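Local atomic coordinates of 3-chlorocatechol 1,2-dioxygenase (Rhodococcus opacus, PDB entry 2BOY), a protein that probably cleaves the aromatic ring of catechols, chlorinated ones included, between the two hydroxyl-bearing carbons, using a bound ferric iron. Residues 117-123 / 147-153; 70-74 / 223-228; 90-94 / 157-162; 108-112 / 250-254; 95-100 / 127-131. All coordinates share one frame; numbering follows the deposited sequence.

Overall arrangement
Past the N-terminal helices, contact 2 starts at residues 70-74 and closes a long loop at 223-228. Contacts 1, 3 and 5 all lie within it. Contact 3 joins residues 90-94 to strand 156-162 and encloses contacts 1 and 5. Contact 5 pairs two turns, 95-100 and 127-131. It crosses contact 1, which pairs strands 121-125 and 146-150. Contact 4 starts on strand 102-110 and closes last, near the C terminus. It encloses contact 1 and crosses contacts 2, 3 and 5. Contacts 1 and 3 meet at Ile149 and Phe157, contacts 1 and 4 at Leu117 and Val109. Ser70 and Thr250 link contacts 2 and 4.

Contact 1 (117-123 / 147-153)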
# COMPACT_ATOMS: atom_id res chain seq x y z
N LEU A 117 -18.18 -0.66 -38.48
CA LEU A 117 -18.04 0.70 -37.99
C LEU A 117 -16.82 1.30 -38.65
O LEU A 117 -15.69 0.81 -38.47
CB LEU A 117 -17.90 0.73 -36.45
CG LEU A 117 -19.20 0.46 -35.65
CD1 LEU A 117 -18.94 0.33 -34.15
CD2 LEU A 117 -20.20 1.64 -35.92
N ALA A 118 -17.04 2.34 -39.45
CA ALA A 118 -15.94 3.06 -40.10
C ALA A 118 -15.40 4.18 -39.20
O ALA A 118 -16.12 4.70 -38.35
CB ALA A 118 -16.43 3.65 -41.45
N ASP A 119 -14.15 4.57 -39.41
CA ASP A 119 -13.51 5.68 -38.70
C ASP A 119 -13.43 5.46 -37.19
O ASP A 119 -13.47 6.41 -36.42
CB ASP A 119 -14.26 6.98 -39.01
CG ASP A 119 -14.15 7.36 -40.49
OD1 ASP A 119 -13.01 7.46 -40.97
OD2 ASP A 119 -15.14 7.54 -41.23
N VAL A 120 -13.39 4.20 -36.77
CA VAL A 120 -13.06 3.89 -35.38
C VAL A 120 -11.58 4.16 -35.23
O VAL A 120 -10.80 3.81 -36.13
CB VAL A 120 -13.38 2.39 -35.04
CG1 VAL A 120 -12.93 2.02 -33.62
CG2 VAL A 120 -14.90 2.14 -35.22
N LEU A 121 -11.20 4.81 -34.13
CA LEU A 121 -9.79 5.12 -33.89
C LEU A 121 -9.27 4.07 -32.93
O LEU A 121 -9.94 3.76 -31.92
CB LEU A 121 -9.60 6.53 -33.28
CG LEU A 121 -9.72 7.85 -34.10
CD1 LEU A 121 -10.40 7.75 -35.46
CD2 LEU A 121 -10.37 8.96 -33.27
N LEU A 122 -8.13 3.47 -33.27
CA LEU A 122 -7.52 2.45 -32.40
C LEU A 122 -6.11 2.88 -32.07
O LEU A 122 -5.34 3.24 -32.96
CB LEU A 122 -7.49 1.05 -33.06
CG LEU A 122 -8.80 0.35 -33.42
CD1 LEU A 122 -9.22 0.75 -34.84
CD2 LEU A 122 -8.69 -1.13 -33.30
N ASP A 123 -5.79 2.88 -30.77
CA ASP A 123 -4.47 3.16 -30.28
C ASP A 123 -3.89 1.80 -29.92
O ASP A 123 -4.48 1.11 -29.10
CB ASP A 123 -4.59 4.00 -29.01
CG ASP A 123 -3.66 5.19 -28.99
OD1 ASP A 123 -4.09 6.28 -28.63
OD2 ASP A 123 -2.46 5.12 -29.30
N GLY A 147 1.14 3.10 -32.07
CA GLY A 147 0.55 3.76 -33.23
C GLY A 147 -0.96 3.88 -33.17
O GLY A 147 -1.63 3.08 -32.48
N LYS A 148 -1.48 4.81 -33.96
CA LYS A 148 -2.92 4.98 -34.10
C LYS A 148 -3.32 4.67 -35.54
O LYS A 148 -2.67 5.12 -36.48
CB LYS A 148 -3.31 6.42 -33.79
CG LYS A 148 -3.07 6.78 -32.34
CD LYS A 148 -3.31 8.23 -32.13
CE LYS A 148 -3.33 8.59 -30.66
NZ LYS A 148 -3.72 9.99 -30.60
N ILE A 149 -4.41 3.92 -35.68
CA ILE A 149 -4.98 3.60 -36.98
C ILE A 149 -6.50 3.81 -36.93
O ILE A 149 -7.07 4.07 -35.85
CB ILE A 149 -4.69 2.15 -37.30
CG1 ILE A 149 -5.09 1.30 -36.11
CG2 ILE A 149 -3.18 1.95 -37.54
CD1 ILE A 149 -5.26 -0.14 -36.40
N ARG A 150 -7.12 3.73 -38.10
CA ARG A 150 -8.56 3.97 -38.23
C ARG A 150 -9.13 2.81 -39.01
O ARG A 150 -8.47 2.34 -39.94
CB ARG A 150 -8.82 5.24 -39.06
CG ARG A 150 -8.49 6.56 -38.37
CD ARG A 150 -8.55 7.72 -39.38
NE ARG A 150 -9.18 8.94 -38.86
CZ ARG A 150 -10.48 9.22 -38.95
NH1 ARG A 150 -11.32 8.34 -39.48
NH2 ARG A 150 -10.94 10.38 -38.49
N THR A 151 -10.35 2.35 -38.71
CA THR A 151 -11.02 1.40 -39.59
C THR A 151 -11.44 2.14 -40.86
O THR A 151 -11.74 3.37 -40.81
CB THR A 151 -12.28 0.77 -38.96
OG1 THR A 151 -13.20 1.79 -38.51
CG2 THR A 151 -11.89 -0.06 -37.71
N ASP A 152 -11.51 1.38 -41.95
CA ASP A 152 -11.90 1.91 -43.25
C ASP A 152 -13.43 1.87 -43.39
O ASP A 152 -14.12 1.62 -42.39
CB ASP A 152 -11.18 1.16 -44.39
CG ASP A 152 -11.54 -0.31 -44.49
OD1 ASP A 152 -12.63 -0.77 -44.00
OD2 ASP A 152 -10.75 -1.11 -45.07
N GLU A 153 -13.95 2.11 -44.59
CA GLU A 153 -15.41 2.04 -44.85
C GLU A 153 -16.03 0.70 -44.54
O GLU A 153 -17.25 0.57 -44.34
CB GLU A 153 -15.67 2.28 -46.35
CG GLU A 153 -15.45 3.72 -46.73
CD GLU A 153 -15.91 3.99 -48.16
OE1 GLU A 153 -16.31 3.06 -48.95
OE2 GLU A 153 -15.86 5.17 -48.48
O HOH W 1 -12.05 5.63 -42.43
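Thr151 pushes its hydroxyl into the bend made by Leu117 to Val120. Thr151 OG1 donates to Leu117 O at 2.7 Å and accepts from Val120 N at 3.0 Å. It lies between its own backbone N and carbonyl carbon (chi1 55°), which aims it at the bend while CG2 packs on Val120 CB. The backbone adds two bonds, Thr151 N to Val120 O and Asp119 N to Thr151 O. A water also donates to Thr151 O and to Asp119 OD1.

Leu122 faces Ile149 as an antiparallel hydrogen-bonded pair, with Leu122 N to Ile149 O at 2.9 Å and Ile149 N to Leu122 O at 3.0 Å. Leu122 CB rests on Ile149 CG1 at 3.9 Å. Leu122 CD1 meets Thr151 CG2 at 4.0 Å, the two side chains crossing at about a right angle. Phe157 packs against all three residues.

Arg150 lies on the other face of the strand pair, beside Leu121. Asp119 reaches the edge of its guanidinium in a salt bridge through OD1 and NH1. The modelled separation is too short to be trusted. The two planes stand 80° apart.

This antiparallel pair belongs to the sheet of the dioxygenase domain. The face of Leu122 and Ile149 is apolar; the other carries Arg150, Lys148 and Asp123 beside Leu121. The buried Thr151 hydroxyl both gives and accepts a bond, so burying it probably costs little.

Contact 2 (70-74 / 223-228); sequences SQSSI and AVKPEL
Gln71 and Lys225 carry the polar part of this contact. The Lys225 chain is extended and crosses the Gln71 side chain at about a right angle. Lys225 NZ donates to Ser72 O at 2.8 Å and to Gln71 OE1 at 3.1 Å, and it also forms a salt bridge with Glu60 of helix 56-64. It meets OE1 from above the amide plane, whereas Ser72 N binds that oxygen in plane, on a lone pair. The bend of Gln71 at chi2 (58°) folds the amide back so that OE1 reaches Ser72 N. At the other end Gln71 NE2 donates to Glu227 OE2 at 3.0 Å, nearly straight at 167°. That oxygen lies in the amide plane but is met from above the carboxylate plane, and the two planes are 71° apart. Ser73 OG donates to Ala223 O at 3.0 Å.

Apolar contacts lie alongside. Leu228 CD2 lies on Gln71 CB, and Leu228 CD1 is 3.9 Å from Ser73 CB. Ile74 CG1 packs on Ala223 CB at 3.7 Å.

Ile74 also touches the bound benzhydroxamic acid, so its end of the contact reaches the ligand pocket. The Lys225 ammonium has three acceptors, one a carboxylate, which probably stabilise its charge.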
# COMPACT_ATOMS: atom_id res chain seq x y z
N SER A 70 -17.35 -6.13 -27.24
CA SER A 70 -16.56 -7.36 -27.11
C SER A 70 -15.65 -7.35 -25.87
O SER A 70 -15.61 -6.35 -25.13
CB SER A 70 -15.79 -7.62 -28.42
OG SER A 70 -14.86 -6.59 -28.71
N GLN A 71 -14.94 -8.46 -25.64
CA GLN A 71 -14.25 -8.67 -24.38
C GLN A 71 -13.18 -7.61 -24.11
O GLN A 71 -12.46 -7.22 -25.01
CB GLN A 71 -13.64 -10.07 -24.32
CG GLN A 71 -13.03 -10.43 -22.93
CD GLN A 71 -14.02 -10.35 -21.75
OE1 GLN A 71 -14.32 -9.28 -21.23
NE2 GLN A 71 -14.50 -11.53 -21.30
N SER A 72 -13.08 -7.18 -22.86
CA SER A 72 -12.19 -6.07 -22.47
C SER A 72 -11.09 -6.64 -21.59
O SER A 72 -11.21 -7.77 -21.14
CB SER A 72 -12.96 -5.02 -21.66
OG SER A 72 -13.64 -5.68 -20.61
N SER A 73 -10.06 -5.82 -21.30
CA SER A 73 -9.03 -6.23 -20.34
C SER A 73 -8.38 -5.04 -19.65
O SER A 73 -8.74 -3.89 -19.93
CB SER A 73 -7.98 -7.12 -21.01
OG SER A 73 -7.19 -7.75 -19.98
N ILE A 74 -7.43 -5.30 -18.74
CA ILE A 74 -6.76 -4.19 -18.05
C ILE A 74 -6.03 -3.31 -19.04
O ILE A 74 -5.60 -3.78 -20.11
CB ILE A 74 -5.81 -4.64 -16.93
CG1 ILE A 74 -4.58 -5.37 -17.51
CG2 ILE A 74 -6.53 -5.56 -15.88
CD1 ILE A 74 -3.51 -5.68 -16.46
N ALA A 223 -4.72 -11.19 -16.19
CA ALA A 223 -5.54 -10.41 -17.11
C ALA A 223 -5.88 -11.16 -18.41
O ALA A 223 -6.41 -10.55 -19.36
CB ALA A 223 -4.83 -9.07 -17.44
N VAL A 224 -5.58 -12.47 -18.48
CA VAL A 224 -5.90 -13.21 -19.69
C VAL A 224 -7.37 -13.64 -19.59
O VAL A 224 -7.84 -14.07 -18.55
CB VAL A 224 -5.00 -14.44 -19.91
CG1 VAL A 224 -5.51 -15.35 -21.07
CG2 VAL A 224 -3.54 -14.02 -20.16
N LYS A 225 -8.09 -13.46 -20.70
CA LYS A 225 -9.45 -14.01 -20.83
C LYS A 225 -9.52 -14.82 -22.14
O LYS A 225 -8.80 -14.54 -23.12
CB LYS A 225 -10.52 -12.88 -20.78
CG LYS A 225 -10.41 -11.95 -19.54
CD LYS A 225 -11.48 -10.88 -19.61
CE LYS A 225 -11.38 -9.78 -18.52
NZ LYS A 225 -12.45 -8.75 -18.80
N PRO A 226 -10.34 -15.88 -22.15
CA PRO A 226 -10.32 -16.82 -23.25
C PRO A 226 -10.75 -16.18 -24.56
O PRO A 226 -10.31 -16.67 -25.59
CB PRO A 226 -11.31 -17.92 -22.82
CG PRO A 226 -12.18 -17.31 -21.73
CD PRO A 226 -11.33 -16.22 -21.09
N GLU A 227 -11.61 -15.17 -24.54
CA GLU A 227 -12.04 -14.50 -25.78
C GLU A 227 -10.92 -13.73 -26.45
O GLU A 227 -11.06 -13.37 -27.61
CB GLU A 227 -13.19 -13.50 -25.53
CG GLU A 227 -14.42 -14.13 -24.87
CD GLU A 227 -14.34 -14.26 -23.34
OE1 GLU A 227 -15.31 -14.80 -22.73
OE2 GLU A 227 -13.31 -13.86 -22.74
N LEU A 228 -9.80 -13.55 -25.74
CA LEU A 228 -8.69 -12.67 -26.20
C LEU A 228 -7.45 -13.45 -26.71
O LEU A 228 -6.41 -12.86 -26.98
CB LEU A 228 -8.27 -11.76 -25.03
CG LEU A 228 -9.44 -10.92 -24.43
CD1 LEU A 228 -8.96 -10.15 -23.21
CD2 LEU A 228 -10.06 -9.99 -25.52

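Contact 3 (90-94 / 157-162)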
# COMPACT_ATOMS: atom_id res chain seq x y z
N TYR A 90 -0.63 0.37 -43.03
CA TYR A 90 -0.32 0.54 -41.62
C TYR A 90 0.76 -0.38 -41.14
O TYR A 90 0.63 -1.61 -41.22
CB TYR A 90 -1.58 0.25 -40.82
CG TYR A 90 -2.71 1.23 -41.02
CD1 TYR A 90 -4.04 0.80 -40.93
CD2 TYR A 90 -2.45 2.60 -41.21
CE1 TYR A 90 -5.09 1.71 -41.01
CE2 TYR A 90 -3.51 3.52 -41.31
CZ TYR A 90 -4.83 3.05 -41.22
OH TYR A 90 -5.91 3.91 -41.30
N THR A 91 1.80 0.24 -40.61
CA THR A 91 2.98 -0.45 -40.09
C THR A 91 3.41 0.18 -38.77
O THR A 91 3.63 1.42 -38.69
CB THR A 91 4.13 -0.31 -41.12
OG1 THR A 91 3.71 -0.88 -42.38
CG2 THR A 91 5.33 -1.15 -40.68
N MET A 92 3.50 -0.63 -37.71
CA MET A 92 3.91 -0.11 -36.41
C MET A 92 5.34 0.45 -36.49
O MET A 92 6.14 -0.08 -37.30
CB MET A 92 3.86 -1.22 -35.35
CG MET A 92 2.42 -1.75 -35.01
SD MET A 92 1.36 -0.45 -34.32
CE MET A 92 1.96 -0.38 -32.65
N PRO A 93 5.64 1.52 -35.74
CA PRO A 93 6.98 2.12 -35.77
C PRO A 93 8.04 1.14 -35.31
O PRO A 93 7.96 0.60 -34.19
CB PRO A 93 6.86 3.36 -34.87
CG PRO A 93 5.36 3.76 -34.98
CD PRO A 93 4.68 2.34 -34.95
N MET A 94 8.97 0.82 -36.24
CA MET A 94 9.98 -0.19 -36.00
C MET A 94 11.32 0.31 -36.53
O MET A 94 11.37 1.12 -37.45
CB MET A 94 9.60 -1.48 -36.74
CG MET A 94 8.42 -2.18 -36.13
SD MET A 94 7.99 -3.70 -36.90
CE MET A 94 7.13 -3.11 -38.31
N PHE A 157 -9.05 -3.03 -41.06
CA PHE A 157 -7.69 -2.51 -41.25
C PHE A 157 -6.77 -3.72 -41.27
O PHE A 157 -7.12 -4.82 -40.79
CB PHE A 157 -7.27 -1.53 -40.11
CG PHE A 157 -7.23 -2.18 -38.73
CD1 PHE A 157 -6.09 -2.87 -38.30
CD2 PHE A 157 -8.32 -2.13 -37.89
CE1 PHE A 157 -6.05 -3.47 -37.04
CE2 PHE A 157 -8.31 -2.73 -36.62
CZ PHE A 157 -7.17 -3.38 -36.18
N THR A 158 -5.58 -3.50 -41.82
CA THR A 158 -4.53 -4.50 -41.83
C THR A 158 -3.36 -3.80 -41.21
O THR A 158 -3.04 -2.66 -41.60
CB THR A 158 -4.20 -4.89 -43.29
OG1 THR A 158 -5.30 -5.63 -43.86
CG2 THR A 158 -3.03 -5.87 -43.35
N LEU A 159 -2.70 -4.46 -40.26
CA LEU A 159 -1.59 -3.83 -39.53
C LEU A 159 -0.38 -4.75 -39.57
O LEU A 159 -0.51 -5.95 -39.24
CB LEU A 159 -2.02 -3.53 -38.08
CG LEU A 159 -0.96 -2.94 -37.11
CD1 LEU A 159 -0.49 -1.59 -37.60
CD2 LEU A 159 -1.51 -2.84 -35.69
N ARG A 160 0.78 -4.21 -39.97
CA ARG A 160 2.01 -4.97 -39.92
C ARG A 160 2.84 -4.63 -38.66
O ARG A 160 3.11 -3.47 -38.36
CB ARG A 160 2.87 -4.73 -41.17
CG ARG A 160 4.22 -5.42 -41.12
CD ARG A 160 5.03 -5.38 -42.43
NE ARG A 160 6.44 -5.08 -42.15
CZ ARG A 160 7.12 -4.04 -42.66
NH1 ARG A 160 6.53 -3.21 -43.52
NH2 ARG A 160 8.40 -3.82 -42.34
N THR A 161 3.27 -5.66 -37.96
CA THR A 161 4.10 -5.46 -36.80
C THR A 161 4.98 -6.68 -36.63
O THR A 161 5.24 -7.41 -37.61
CB THR A 161 3.20 -5.11 -35.59
OG1 THR A 161 4.00 -4.82 -34.47
CG2 THR A 161 2.27 -6.27 -35.18
N ILE A 162 5.52 -6.87 -35.43
CA ILE A 162 6.32 -8.03 -35.10
C ILE A 162 5.64 -8.68 -33.91
O ILE A 162 4.93 -7.99 -33.19
CB ILE A 162 7.78 -7.53 -34.85
CG1 ILE A 162 8.55 -7.64 -36.19
CG2 ILE A 162 8.48 -8.28 -33.75
CD1 ILE A 162 9.66 -6.61 -36.36
O HOH W 2 -2.98 -1.08 -43.96
O HOH W 3 -0.21 -3.34 -43.33
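Met92 lies alongside Thr161 and slants across Leu159. Met92 CG lies 3.5 Å from Thr161 CB, tighter than usual for two carbons, and 3.9 Å from Leu159 CD1. The bend at chi2 (-62°) brings SD to both Leu159 methyls. The Thr161 hydroxyl binds Gln126.

Tyr90 comes to the strand with its ring edge. CE1 touches Phe157 CB, and the two side chains cross at about a right angle. Tyr90 CB lies 3.3 Å from Thr158 O, and its OH bonds to Arg150 O on strand 146-150. Thr91 lies alongside Arg160, and its CG2 sits 3.7 Å above one face of the guanidinium, toward the rim. Further on, Met94 SD presses on Ile162 CD1 at 3.4 Å.

The backbones run in nearly the same direction and form a single bridge at Thr91 and Arg160. Arg160 N donates to Tyr90 O at 2.9 Å, and Met92 N donates to Arg160 O at 2.9 Å. Both bonds are nearly straight. One water accepts from Tyr90 N and donates to Thr158 O. A second donates to Tyr90 O.

The loop segment 90-94 is thus laid along strand 156-162, whose backbone also bonds to strand 102-110. Two direct bonds, on either side of Thr91, hold its first half, and water completes the pairing at Tyr90. The rest is largely apolar, made by the Tyr90 ring edge and the side chains of Met92 and Met94.

Contact 4 (108-112 / 250-254); sequences EVVDQ and TLGKV
Val110 and Thr250 form a parallel bridge where strand 102-110 runs out beside the end of strand 241-250, in the sheet of the dioxygenase domain. Their side chains lie on the same face. Val110 CG2 sits between its backbone N and carbonyl carbon and points at Thr250 OG1, 3.3 Å away. Thr250 has chi1 -61°, which puts CG2 opposite its own N and swings it toward Asp111 O at 3.6 Å.

The side chains of Val109 and Leu251 cross at a slant. Val109 CG1 is anti to its backbone N (chi1 -174°) and touches Leu251 CG at 3.9 Å. Leu251 also packs on Leu117. The CB of Asp111 points away from the other segment, and OD1 accepts from Ala115 N. Asp111 CA approaches Leu251 O at 3.5 Å.

Beyond the bridge the chains diverge. Gln112 bends at chi2 and brings its amide group over Gly252, with CD 3.6 Å from the glycine CA. The C-terminal carboxylate of Val254 forms a salt bridge with Arg68, ahead of residues 70-74.

One backbone hydrogen bond joins the segments: Leu251 N donates to Val110 O at 3.0 Å and meets that oxygen nearly end-on.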
# COMPACT_ATOMS: atom_id res chain seq x y z
N GLU A 108 -11.20 -6.06 -37.61
CA GLU A 108 -12.51 -5.59 -38.03
C GLU A 108 -13.17 -5.07 -36.74
O GLU A 108 -13.00 -5.66 -35.65
CB GLU A 108 -13.36 -6.74 -38.65
CG GLU A 108 -14.72 -6.26 -39.22
CD GLU A 108 -15.65 -7.39 -39.66
OE1 GLU A 108 -15.58 -8.50 -39.08
OE2 GLU A 108 -16.49 -7.14 -40.57
N VAL A 109 -13.93 -3.99 -36.88
CA VAL A 109 -14.72 -3.45 -35.78
C VAL A 109 -16.17 -3.34 -36.26
O VAL A 109 -16.42 -2.72 -37.31
CB VAL A 109 -14.25 -2.07 -35.26
CG1 VAL A 109 -15.07 -1.68 -33.98
CG2 VAL A 109 -12.68 -2.02 -34.96
N VAL A 110 -17.09 -3.96 -35.51
CA VAL A 110 -18.52 -3.94 -35.85
C VAL A 110 -19.34 -3.33 -34.70
O VAL A 110 -18.82 -3.21 -33.60
CB VAL A 110 -19.03 -5.34 -36.16
CG1 VAL A 110 -18.29 -5.94 -37.41
CG2 VAL A 110 -18.97 -6.29 -34.88
N ASP A 111 -20.61 -2.97 -34.95
CA ASP A 111 -21.47 -2.54 -33.86
C ASP A 111 -22.24 -3.76 -33.31
O ASP A 111 -22.03 -4.89 -33.76
CB ASP A 111 -22.40 -1.40 -34.30
CG ASP A 111 -23.35 -1.80 -35.43
OD1 ASP A 111 -23.64 -3.01 -35.59
OD2 ASP A 111 -23.85 -0.96 -36.21
N GLN A 112 -23.15 -3.54 -32.38
CA GLN A 112 -23.84 -4.65 -31.76
C GLN A 112 -24.82 -5.37 -32.68
O GLN A 112 -25.18 -6.50 -32.37
CB GLN A 112 -24.41 -4.32 -30.35
CG GLN A 112 -25.23 -3.07 -30.27
CD GLN A 112 -24.97 -2.24 -28.99
OE1 GLN A 112 -24.90 -2.77 -27.86
NE2 GLN A 112 -24.87 -0.93 -29.17
N THR A 250 -16.03 -5.55 -31.13
CA THR A 250 -17.39 -4.98 -31.14
C THR A 250 -17.48 -3.78 -30.21
O THR A 250 -17.00 -3.85 -29.09
CB THR A 250 -18.43 -6.01 -30.75
OG1 THR A 250 -18.40 -7.10 -31.68
CG2 THR A 250 -19.87 -5.42 -30.93
N LEU A 251 -18.10 -2.70 -30.69
CA LEU A 251 -18.41 -1.56 -29.81
C LEU A 251 -19.93 -1.44 -29.64
O LEU A 251 -20.70 -1.71 -30.58
CB LEU A 251 -17.87 -0.25 -30.40
CG LEU A 251 -16.35 -0.05 -30.66
CD1 LEU A 251 -16.00 1.39 -31.04
CD2 LEU A 251 -15.58 -0.48 -29.38
N GLY A 252 -20.35 -0.99 -28.45
CA GLY A 252 -21.78 -0.83 -28.18
C GLY A 252 -22.06 0.65 -28.07
O GLY A 252 -21.20 1.41 -27.64
N LYS A 253 -23.26 1.06 -28.45
CA LYS A 253 -23.61 2.48 -28.47
C LYS A 253 -23.66 3.06 -27.08
O LYS A 253 -23.97 2.37 -26.12
CB LYS A 253 -24.96 2.71 -29.17
CG LYS A 253 -24.89 2.50 -30.68
CD LYS A 253 -25.75 3.55 -31.38
CE LYS A 253 -25.92 3.23 -32.87
NZ LYS A 253 -27.32 3.56 -33.33
N VAL A 254 -23.36 4.35 -26.97
CA VAL A 254 -23.54 5.10 -25.72
C VAL A 254 -25.02 5.09 -25.30
O VAL A 254 -25.91 4.99 -26.15
CB VAL A 254 -22.99 6.55 -25.90
CG1 VAL A 254 -23.75 7.59 -25.07
CG2 VAL A 254 -21.44 6.60 -25.65
OXT VAL A 254 -25.34 5.13 -24.09

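Contact 5 (95-100 / 127-131)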
# COMPACT_ATOMS: atom_id res chain seq x y z
N ARG A 95 12.41 -0.20 -35.96
CA ARG A 95 13.74 0.22 -36.40
C ARG A 95 14.06 -0.46 -37.73
O ARG A 95 13.47 -1.49 -38.04
CB ARG A 95 14.78 -0.15 -35.36
CG ARG A 95 14.64 0.76 -34.11
CD ARG A 95 15.25 0.19 -32.85
NE ARG A 95 14.52 -0.96 -32.28
CZ ARG A 95 14.78 -1.44 -31.07
NH1 ARG A 95 15.75 -0.90 -30.32
NH2 ARG A 95 14.11 -2.47 -30.59
N ASP A 96 15.00 0.10 -38.50
CA ASP A 96 15.35 -0.52 -39.79
C ASP A 96 15.87 -1.96 -39.66
O ASP A 96 15.85 -2.72 -40.63
CB ASP A 96 16.30 0.29 -40.69
CG ASP A 96 17.52 0.86 -39.97
OD1 ASP A 96 17.96 0.32 -38.93
OD2 ASP A 96 18.12 1.86 -40.42
N ASP A 97 16.32 -2.34 -38.48
CA ASP A 97 16.81 -3.71 -38.29
C ASP A 97 16.04 -4.45 -37.20
O ASP A 97 16.58 -5.31 -36.50
CB ASP A 97 18.32 -3.71 -38.00
CG ASP A 97 18.68 -2.96 -36.73
OD1 ASP A 97 17.78 -2.36 -36.05
OD2 ASP A 97 19.87 -2.90 -36.34
N GLU A 98 14.77 -4.08 -37.03
CA GLU A 98 13.96 -4.62 -35.94
C GLU A 98 13.93 -6.14 -35.99
O GLU A 98 13.62 -6.71 -37.03
CB GLU A 98 12.54 -4.05 -36.01
CG GLU A 98 11.74 -4.22 -34.74
CD GLU A 98 12.23 -3.32 -33.64
OE1 GLU A 98 12.40 -2.10 -33.88
OE2 GLU A 98 12.44 -3.85 -32.51
N SER A 99 14.27 -6.81 -34.89
CA SER A 99 14.19 -8.28 -34.91
C SER A 99 12.81 -8.80 -34.51
O SER A 99 12.00 -8.04 -33.98
CB SER A 99 15.27 -8.91 -34.05
OG SER A 99 15.09 -8.56 -32.70
N GLY A 100 12.58 -10.09 -34.77
CA GLY A 100 11.34 -10.78 -34.44
C GLY A 100 10.59 -11.27 -35.67
O GLY A 100 10.94 -10.94 -36.79
N ALA A 127 5.14 -4.40 -26.62
CA ALA A 127 6.57 -4.53 -26.38
C ALA A 127 7.26 -5.01 -27.64
O ALA A 127 6.63 -5.54 -28.55
CB ALA A 127 6.81 -5.52 -25.24
N ASP A 128 8.59 -4.85 -27.69
CA ASP A 128 9.34 -5.32 -28.83
C ASP A 128 9.69 -6.80 -28.64
O ASP A 128 9.22 -7.45 -27.70
CB ASP A 128 10.60 -4.43 -29.07
CG ASP A 128 11.70 -4.66 -28.03
OD1 ASP A 128 11.56 -5.48 -27.09
OD2 ASP A 128 12.75 -4.00 -28.06
N ALA A 129 10.49 -7.35 -29.57
CA ALA A 129 10.84 -8.77 -29.52
C ALA A 129 11.75 -9.14 -28.34
O ALA A 129 11.95 -10.34 -28.07
CB ALA A 129 11.49 -9.26 -30.90
N ALA A 130 12.28 -8.14 -27.65
CA ALA A 130 12.99 -8.39 -26.39
C ALA A 130 12.12 -8.15 -25.15
O ALA A 130 12.61 -8.20 -24.02
CB ALA A 130 14.36 -7.60 -26.32
N GLY A 131 10.81 -7.88 -25.33
CA GLY A 131 9.98 -7.56 -24.17
C GLY A 131 10.10 -6.14 -23.59
O GLY A 131 9.73 -5.91 -22.43
O HOH W 4 11.88 -6.36 -31.81
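Arg95 shares one nitrogen, NH2, between two carboxylates, that of Glu98 in its own turn and that of Asp128 across the contact. Its grip on Glu98 is side-on: Arg95 NE binds Glu98 OE1 and Arg95 NH2 binds Glu98 OE2, each at 2.9 Å. Both oxygens are met on the syn side. Glu98 OE1 also accepts from Arg95 N at 2.8 Å, on its anti lone pair. The bend of Glu98 at chi2 (71°) folds its carboxylate back to reach both the backbone and the side chain of Arg95.

The link to Asp128 is looser. Arg95 NH2 lies 3.3 Å from Asp128 OD2, a weak hydrogen bond within a salt bridge, and the two planes are only 18° apart. The shared guanidinium probably offsets the repulsion between Glu98 and Asp128, whose nearest oxygens, OE2 and OD2, are 4.5 Å apart.

A water makes a second link. It donates to Glu98 OE2 and to Ser99 O, and it accepts from Ala129 N. Beside it the Ala129 methyl touches Ser99 O at 3.4 Å and also meets Gly100 CA. Ile162 packs against the same corner.

Asp128 is held from its own side too. Asp128 OD1 accepts from Ala130 N at 2.8 Å and from Glu132 N. Tyr133, an iron ligand, follows directly, and its side chain is about 8 Å from that of Asp128. The arrangement joins two type I beta turns, Arg95 to Glu98 and Asp128 to Gly131. The second also carries an Asx turn made by Asp128.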